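Local coordinates for protein putidaredoxin reductase (Pseudomonas putida, PDB 1Q1R) that probably uses its bound FAD to pass electrons from NADH to the iron-sulfur protein putidaredoxin, which supplies the cytochrome P450cam monooxygenase, at residues A[12-17]-A[303-308]; A[18-23]-A[32-37]. One frame throughout, in Å; residues are numbered along the deposited sequence.

Contact 1: residues A[12-17]-A[303-308]; sequences TGLAGV and PNALEQ. With FAD (flavin-adenine dinucleotide), chain C.
Leu14 packs on Leu306 where the first turn of helix 14-25, which follows strand 6-10 in the FAD-binding Rossmann fold, meets helix 302-316. Their side chains cross at a slant: CD1 of Leu14 meets CD2 of Leu306 at 4.0 Å, while the other methyl, Leu14 CD2, lies against Ala305 CB. The fork reaches across because CG of Leu14 stands anti to the backbone N (chi1 177°). Deeper in, the two helices come close through small residues. Ala15 CB and Ala305 CB touch at 4.2 Å, and these alanines also have the nearest CA atoms, 5.0 Å apart.

The cofactor runs along this seam. Ala305 CB packs on FAD C5' at 3.8 Å, and Leu14 CB lies near the ribityl oxygen O4'. Gly13, at the N-cap of its helix and part of a GxGxxG sequence, passes close to FAD O5B; a CB there would clash with that oxygen. On the flavin side, Pro303 CD approaches FAD O2. The start of the helix faces the pyrophosphate, where its dipole would probably help to offset the negative charge: Ala15 N donates to FAD O1P, on the flavin-side phosphate, at 3.0 Å with an N-H...O angle of 158°.

Contact 2: residues A[18-23]-A[32-37]; sequences EVAFGL and IRLVGD. With FAD (flavin-adenine dinucleotide), chain C.
Apolar packing joins helix 18-23 to strand 32-35, with Ala20 in the middle. Its CB points at the strand and sits against both Ile32 and Leu34: Ile32 CG2 touches Ala20 CB at 4.0 Å, and Leu34 CD1, with CG beside it, lies 3.9 Å from the same Ala20 CB. The second branch of Ile32 goes further along the helix. With CG1 anti to the carbonyl carbon (chi1 -55°), Ile32 CD1 reaches Leu23 CB at 4.0 Å and also lies against the backbone oxygen of Ala20. Ile32 and Leu34, two residues apart on the strand, both point toward the helix, whereas Arg33 between them points away. All four touching residues are buried, and Ile9 of the neighbouring strand 6-10 packs on Ala20 and Leu34 as well.

Polar interaction belongs to the end of 32-37, where the chain leaves the strand and reaches the cofactor. Asp37 OD2 accepts a hydrogen bond from the ribose hydroxyl O2B of FAD at 2.6 Å, while Gly36 CA passes 3.6 Å from adenine N3A. With an alanine at Asp37, FAD O2B would probably lose this acceptor and the adenosine ribose would be held less firmly.

The axes of helix 18-23 and strand 32-35 come within 9.2 Å, their directions 167° apart. This is the packing of a beta-alpha-beta crossover, strand 6-10, helix 14-25, strand 31-35, and the acidic residue after its second strand, bonded to the ribose, is characteristic of Rossmann folds that bind FAD or NAD through the ribose hydroxyls.

Overall arrangement
Helix 14-25 serves both contacts: its N-terminal turn belongs to contact 1 and its next turns to contact 2, and the two centres lie about 10 Å apart. Along the chain the order is 12-17, 18-23, 32-37 and, much later, 303-308, so contact 2 is local while contact 1 brings a distant helix back to the N-terminal part of the FAD-binding fold. The segments meet directly as well, for example where Thr12 CG2 packs on Gly36 N. Strand 31-35 lies beside strand 6-10 in a five-stranded parallel sheet. Together the contacts follow FAD from the adenosine ribose, at 32-37, through the pyrophosphate to the flavin edge near 303-308.

Contact 1: residues A[12-17]-A[303-308]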
loop_
_atom_site.group_PDB
_atom_site.type_symbol
_atom_site.label_atom_id
_atom_site.label_comp_id
_atom_site.label_asym_id
_atom_site.label_seq_id
_atom_site.Cartn_x
_atom_site.Cartn_y
_atom_site.Cartn_z
ATOM N N THR A 12 -13.990 5.950 0.312
ATOM C CA THR A 12 -13.919 6.114 1.753
ATOM C C THR A 12 -12.786 5.321 2.397
ATOM O O THR A 12 -12.931 4.798 3.503
ATOM C CB THR A 12 -15.252 5.722 2.411
ATOM O OG1 THR A 12 -15.522 4.339 2.154
ATOM C CG2 THR A 12 -16.389 6.568 1.838
ATOM N N GLY A 13 -11.669 5.214 1.685
ATOM C CA GLY A 13 -10.507 4.542 2.229
ATOM C C GLY A 13 -9.744 5.630 2.974
ATOM O O GLY A 13 -10.259 6.741 3.122
ATOM N N LEU A 14 -8.533 5.335 3.437
ATOM C CA LEU A 14 -7.731 6.318 4.164
ATOM C C LEU A 14 -7.555 7.632 3.400
ATOM O O LEU A 14 -7.679 8.713 3.974
ATOM C CB LEU A 14 -6.349 5.737 4.484
ATOM C CG LEU A 14 -5.350 6.672 5.183
ATOM C CD1 LEU A 14 -5.863 7.089 6.562
ATOM C CD2 LEU A 14 -4.019 5.950 5.315
ATOM N N ALA A 15 -7.252 7.532 2.111
ATOM C CA ALA A 15 -7.043 8.717 1.284
ATOM C C ALA A 15 -8.246 9.655 1.308
ATOM O O ALA A 15 -8.108 10.845 1.601
ATOM C CB ALA A 15 -6.721 8.306 -0.148
ATOM N N GLY A 16 -9.426 9.120 1.007
ATOM C CA GLY A 16 -10.624 9.942 0.999
ATOM C C GLY A 16 -10.980 10.536 2.346
ATOM O O GLY A 16 -11.260 11.731 2.451
ATOM N N VAL A 17 -10.973 9.702 3.382
ATOM C CA VAL A 17 -11.306 10.143 4.733
ATOM C C VAL A 17 -10.338 11.211 5.248
ATOM O O VAL A 17 -10.758 12.169 5.904
ATOM C CB VAL A 17 -11.324 8.936 5.716
ATOM C CG1 VAL A 17 -11.435 9.419 7.150
ATOM C CG2 VAL A 17 -12.502 8.016 5.380
ATOM N N PRO A 303 1.726 6.263 4.284
ATOM C CA PRO A 303 2.377 7.580 4.280
ATOM C C PRO A 303 2.042 8.382 3.024
ATOM O O PRO A 303 1.805 9.590 3.094
ATOM C CB PRO A 303 3.862 7.231 4.378
ATOM C CG PRO A 303 3.839 5.962 5.203
ATOM C CD PRO A 303 2.707 5.194 4.544
ATOM N N ASN A 304 2.003 7.708 1.880
ATOM C CA ASN A 304 1.691 8.388 0.630
ATOM C C ASN A 304 0.279 8.969 0.655
ATOM O O ASN A 304 0.058 10.110 0.241
ATOM C CB ASN A 304 1.844 7.428 -0.551
ATOM C CG ASN A 304 1.532 8.091 -1.880
ATOM O OD1 ASN A 304 0.564 7.730 -2.557
ATOM N ND2 ASN A 304 2.346 9.072 -2.256
ATOM N N ALA A 305 -0.678 8.192 1.151
ATOM C CA ALA A 305 -2.059 8.660 1.218
ATOM C C ALA A 305 -2.171 9.860 2.149
ATOM O O ALA A 305 -2.864 10.831 1.842
ATOM C CB ALA A 305 -2.979 7.537 1.701
ATOM N N LEU A 306 -1.492 9.794 3.289
ATOM C CA LEU A 306 -1.539 10.888 4.252
ATOM C C LEU A 306 -0.942 12.165 3.654
ATOM O O LEU A 306 -1.558 13.232 3.706
ATOM C CB LEU A 306 -0.787 10.500 5.528
ATOM C CG LEU A 306 -1.365 9.309 6.306
ATOM C CD1 LEU A 306 -0.462 8.954 7.492
ATOM C CD2 LEU A 306 -2.761 9.657 6.789
ATOM N N GLU A 307 0.250 12.045 3.079
ATOM C CA GLU A 307 0.928 13.188 2.476
ATOM C C GLU A 307 0.073 13.822 1.380
ATOM O O GLU A 307 -0.174 15.029 1.398
ATOM C CB GLU A 307 2.284 12.756 1.909
ATOM C CG GLU A 307 3.002 13.839 1.105
ATOM C CD GLU A 307 4.392 13.423 0.656
ATOM O OE1 GLU A 307 4.576 12.249 0.273
ATOM O OE2 GLU A 307 5.302 14.276 0.670
ATOM N N GLN A 308 -0.394 13.005 0.439
ATOM C CA GLN A 308 -1.218 13.512 -0.650
ATOM C C GLN A 308 -2.539 14.103 -0.161
ATOM O O GLN A 308 -2.979 15.144 -0.648
ATOM C CB GLN A 308 -1.486 12.407 -1.680
ATOM C CG GLN A 308 -0.241 11.979 -2.436
ATOM C CD GLN A 308 -0.534 11.087 -3.635
ATOM O OE1 GLN A 308 0.386 10.608 -4.298
ATOM N NE2 GLN A 308 -1.813 10.866 -3.922
HETATM P PA FAD C . -8.532 2.242 -0.828
HETATM O O1A FAD C . -8.654 1.176 -1.852
HETATM O O2A FAD C . -8.202 1.852 0.562
HETATM O O5B FAD C . -9.882 3.102 -0.791
HETATM C C5B FAD C . -10.617 3.408 -1.982
HETATM C C4B FAD C . -12.116 3.197 -1.707
HETATM O O4B FAD C . -12.914 3.859 -2.752
HETATM C C3B FAD C . -12.484 1.706 -1.780
HETATM O O3B FAD C . -13.476 1.418 -0.786
HETATM C C2B FAD C . -13.097 1.571 -3.152
HETATM O O2B FAD C . -14.025 0.482 -3.178
HETATM C C1B FAD C . -13.842 2.885 -3.277
HETATM N N9A FAD C . -14.289 3.204 -4.660
HETATM C C8A FAD C . -13.583 3.046 -5.795
HETATM N N7A FAD C . -14.338 3.426 -6.834
HETATM C C5A FAD C . -15.515 3.825 -6.358
HETATM C C6A FAD C . -16.681 4.312 -6.952
HETATM N N6A FAD C . -16.759 4.443 -8.274
HETATM N N1A FAD C . -17.738 4.641 -6.167
HETATM C C2A FAD C . -17.677 4.504 -4.835
HETATM N N3A FAD C . -16.567 4.034 -4.248
HETATM C C4A FAD C . -15.482 3.691 -4.984
HETATM N N1 FAD C . 0.580 0.605 3.652
HETATM C C2 FAD C . 1.650 0.957 4.483
HETATM O O2 FAD C . 2.199 2.050 4.349
HETATM N N3 FAD C . 2.080 0.058 5.475
HETATM C C4 FAD C . 1.431 -1.189 5.634
HETATM O O4 FAD C . 1.788 -1.945 6.534
HETATM C C4X FAD C . 0.359 -1.540 4.797
HETATM N N5 FAD C . -0.309 -2.717 4.974
HETATM C C5X FAD C . -1.399 -3.057 4.226
HETATM C C6 FAD C . -2.077 -4.271 4.464
HETATM C C7 FAD C . -3.221 -4.611 3.706
HETATM C C7M FAD C . -3.921 -5.959 3.962
HETATM C C8 FAD C . -3.695 -3.722 2.707
HETATM C C8M FAD C . -4.950 -4.044 1.882
HETATM C C9 FAD C . -3.018 -2.513 2.471
HETATM C C9A FAD C . -1.872 -2.176 3.225
HETATM N N10 FAD C . -1.184 -0.951 3.010
HETATM C C10 FAD C . -0.065 -0.634 3.809
HETATM C "C1'" FAD C . -1.630 -0.007 1.940
HETATM C "C2'" FAD C . -2.415 1.160 2.543
HETATM O "O2'" FAD C . -3.409 0.645 3.435
HETATM C "C3'" FAD C . -3.083 2.004 1.441
HETATM O "O3'" FAD C . -2.084 2.422 0.502
HETATM C "C4'" FAD C . -3.774 3.234 2.042
HETATM O "O4'" FAD C . -4.764 2.814 2.984
HETATM C "C5'" FAD C . -4.451 4.105 0.969
HETATM O "O5'" FAD C . -5.616 3.476 0.410
HETATM P P FAD C . -6.616 4.363 -0.498
HETATM O O1P FAD C . -7.549 5.073 0.401
HETATM O O2P FAD C . -5.788 5.174 -1.419
HETATM O O3P FAD C . -7.409 3.267 -1.395
#

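Contact 2: residues A[18-23]-A[32-37]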
loop_
_atom_site.group_PDB
_atom_site.type_symbol
_atom_site.label_atom_id
_atom_site.label_comp_id
_atom_site.label_asym_id
_atom_site.label_seq_id
_atom_site.Cartn_x
_atom_site.Cartn_y
_atom_site.Cartn_z
ATOM N N GLU A 18 -9.049 11.045 4.955
ATOM C CA GLU A 18 -8.036 12.006 5.394
ATOM C C GLU A 18 -8.253 13.355 4.689
ATOM O O GLU A 18 -8.015 14.415 5.264
ATOM C CB GLU A 18 -6.639 11.463 5.092
ATOM C CG GLU A 18 -5.492 12.286 5.662
ATOM C CD GLU A 18 -5.607 12.503 7.160
ATOM O OE1 GLU A 18 -5.948 11.543 7.889
ATOM O OE2 GLU A 18 -5.348 13.640 7.610
ATOM N N VAL A 19 -8.705 13.313 3.442
ATOM C CA VAL A 19 -8.974 14.546 2.707
ATOM C C VAL A 19 -10.150 15.238 3.394
ATOM O O VAL A 19 -10.102 16.433 3.696
ATOM C CB VAL A 19 -9.339 14.258 1.230
ATOM C CG1 VAL A 19 -9.955 15.499 0.585
ATOM C CG2 VAL A 19 -8.098 13.839 0.461
ATOM N N ALA A 20 -11.199 14.466 3.661
ATOM C CA ALA A 20 -12.398 14.984 4.308
ATOM C C ALA A 20 -12.101 15.688 5.634
ATOM O O ALA A 20 -12.438 16.864 5.809
ATOM C CB ALA A 20 -13.401 13.849 4.528
ATOM N N PHE A 21 -11.477 14.976 6.569
ATOM C CA PHE A 21 -11.163 15.564 7.864
ATOM C C PHE A 21 -10.065 16.617 7.786
ATOM O O PHE A 21 -10.064 17.570 8.563
ATOM C CB PHE A 21 -10.786 14.480 8.878
ATOM C CG PHE A 21 -11.963 13.687 9.373
ATOM C CD1 PHE A 21 -12.417 12.576 8.671
ATOM C CD2 PHE A 21 -12.654 14.086 10.510
ATOM C CE1 PHE A 21 -13.542 11.878 9.094
ATOM C CE2 PHE A 21 -13.781 13.395 10.942
ATOM C CZ PHE A 21 -14.226 12.289 10.233
ATOM N N GLY A 22 -9.137 16.449 6.851
ATOM C CA GLY A 22 -8.069 17.420 6.701
ATOM C C GLY A 22 -8.676 18.736 6.256
ATOM O O GLY A 22 -8.313 19.809 6.743
ATOM N N LEU A 23 -9.616 18.637 5.327
ATOM C CA LEU A 23 -10.320 19.788 4.785
ATOM C C LEU A 23 -10.979 20.583 5.910
ATOM O O LEU A 23 -10.768 21.787 6.040
ATOM C CB LEU A 23 -11.381 19.303 3.798
ATOM C CG LEU A 23 -11.434 19.888 2.388
ATOM C CD1 LEU A 23 -10.043 20.173 1.864
ATOM C CD2 LEU A 23 -12.159 18.900 1.486
ATOM N N ILE A 32 -19.018 18.829 2.786
ATOM C CA ILE A 32 -18.126 17.739 2.410
ATOM C C ILE A 32 -18.912 16.436 2.333
ATOM O O ILE A 32 -19.536 16.017 3.306
ATOM C CB ILE A 32 -16.992 17.573 3.442
ATOM C CG1 ILE A 32 -16.255 18.903 3.620
ATOM C CG2 ILE A 32 -16.030 16.476 2.990
ATOM C CD1 ILE A 32 -15.223 18.894 4.727
ATOM N N ARG A 33 -18.883 15.797 1.171
ATOM C CA ARG A 33 -19.589 14.539 0.995
ATOM C C ARG A 33 -18.645 13.397 0.663
ATOM O O ARG A 33 -17.939 13.440 -0.341
ATOM C CB ARG A 33 -20.640 14.653 -0.115
ATOM C CG ARG A 33 -22.071 14.674 0.394
ATOM C CD ARG A 33 -23.030 14.096 -0.638
ATOM N NE ARG A 33 -24.346 13.809 -0.068
ATOM C CZ ARG A 33 -25.240 14.736 0.259
ATOM N NH1 ARG A 33 -24.966 16.022 0.069
ATOM N NH2 ARG A 33 -26.408 14.379 0.780
ATOM N N LEU A 34 -18.634 12.382 1.522
ATOM C CA LEU A 34 -17.812 11.200 1.313
ATOM C C LEU A 34 -18.741 10.149 0.739
ATOM O O LEU A 34 -19.769 9.846 1.334
ATOM C CB LEU A 34 -17.240 10.688 2.634
ATOM C CG LEU A 34 -15.855 11.152 3.084
ATOM C CD1 LEU A 34 -15.586 10.606 4.469
ATOM C CD2 LEU A 34 -14.787 10.665 2.101
ATOM N N VAL A 35 -18.390 9.603 -0.417
ATOM C CA VAL A 35 -19.218 8.586 -1.044
ATOM C C VAL A 35 -18.365 7.374 -1.380
ATOM O O VAL A 35 -17.364 7.490 -2.081
ATOM C CB VAL A 35 -19.865 9.124 -2.338
ATOM C CG1 VAL A 35 -20.812 8.080 -2.918
ATOM C CG2 VAL A 35 -20.608 10.422 -2.044
ATOM N N GLY A 36 -18.758 6.210 -0.872
ATOM C CA GLY A 36 -17.998 5.006 -1.147
ATOM C C GLY A 36 -18.877 3.788 -1.340
ATOM O O GLY A 36 -19.974 3.710 -0.782
ATOM N N ASP A 37 -18.410 2.832 -2.133
ATOM C CA ASP A 37 -19.199 1.634 -2.362
ATOM C C ASP A 37 -19.115 0.683 -1.174
ATOM O O ASP A 37 -19.936 -0.221 -1.041
ATOM C CB ASP A 37 -18.773 0.928 -3.656
ATOM C CG ASP A 37 -17.291 0.588 -3.698
ATOM O OD1 ASP A 37 -16.878 -0.085 -4.670
ATOM O OD2 ASP A 37 -16.539 0.988 -2.785
HETATM P PA FAD C . -8.532 2.242 -0.828
HETATM O O1A FAD C . -8.654 1.176 -1.852
HETATM O O2A FAD C . -8.202 1.852 0.562
HETATM O O5B FAD C . -9.882 3.102 -0.791
HETATM C C5B FAD C . -10.617 3.408 -1.982
HETATM C C4B FAD C . -12.116 3.197 -1.707
HETATM O O4B FAD C . -12.914 3.859 -2.752
HETATM C C3B FAD C . -12.484 1.706 -1.780
HETATM O O3B FAD C . -13.476 1.418 -0.786
HETATM C C2B FAD C . -13.097 1.571 -3.152
HETATM O O2B FAD C . -14.025 0.482 -3.178
HETATM C C1B FAD C . -13.842 2.885 -3.277
HETATM N N9A FAD C . -14.289 3.204 -4.660
HETATM C C8A FAD C . -13.583 3.046 -5.795
HETATM N N7A FAD C . -14.338 3.426 -6.834
HETATM C C5A FAD C . -15.515 3.825 -6.358
HETATM C C6A FAD C . -16.681 4.312 -6.952
HETATM N N6A FAD C . -16.759 4.443 -8.274
HETATM N N1A FAD C . -17.738 4.641 -6.167
HETATM C C2A FAD C . -17.677 4.504 -4.835
HETATM N N3A FAD C . -16.567 4.034 -4.248
HETATM C C4A FAD C . -15.482 3.691 -4.984
HETATM N N1 FAD C . 0.580 0.605 3.652
HETATM C C2 FAD C . 1.650 0.957 4.483
HETATM O O2 FAD C . 2.199 2.050 4.349
HETATM N N3 FAD C . 2.080 0.058 5.475
HETATM C C4 FAD C . 1.431 -1.189 5.634
HETATM O O4 FAD C . 1.788 -1.945 6.534
HETATM C C4X FAD C . 0.359 -1.540 4.797
HETATM N N5 FAD C . -0.309 -2.717 4.974
HETATM C C5X FAD C . -1.399 -3.057 4.226
HETATM C C6 FAD C . -2.077 -4.271 4.464
HETATM C C7 FAD C . -3.221 -4.611 3.706
HETATM C C7M FAD C . -3.921 -5.959 3.962
HETATM C C8 FAD C . -3.695 -3.722 2.707
HETATM C C8M FAD C . -4.950 -4.044 1.882
HETATM C C9 FAD C . -3.018 -2.513 2.471
HETATM C C9A FAD C . -1.872 -2.176 3.225
HETATM N N10 FAD C . -1.184 -0.951 3.010
HETATM C C10 FAD C . -0.065 -0.634 3.809
HETATM C "C1'" FAD C . -1.630 -0.007 1.940
HETATM C "C2'" FAD C . -2.415 1.160 2.543
HETATM O "O2'" FAD C . -3.409 0.645 3.435
HETATM C "C3'" FAD C . -3.083 2.004 1.441
HETATM O "O3'" FAD C . -2.084 2.422 0.502
HETATM C "C4'" FAD C . -3.774 3.234 2.042
HETATM O "O4'" FAD C . -4.764 2.814 2.984
HETATM C "C5'" FAD C . -4.451 4.105 0.969
HETATM O "O5'" FAD C . -5.616 3.476 0.410
HETATM P P FAD C . -6.616 4.363 -0.498
HETATM O O1P FAD C . -7.549 5.073 0.401
HETATM O O2P FAD C . -5.788 5.174 -1.419
HETATM O O3P FAD C . -7.409 3.267 -1.395
#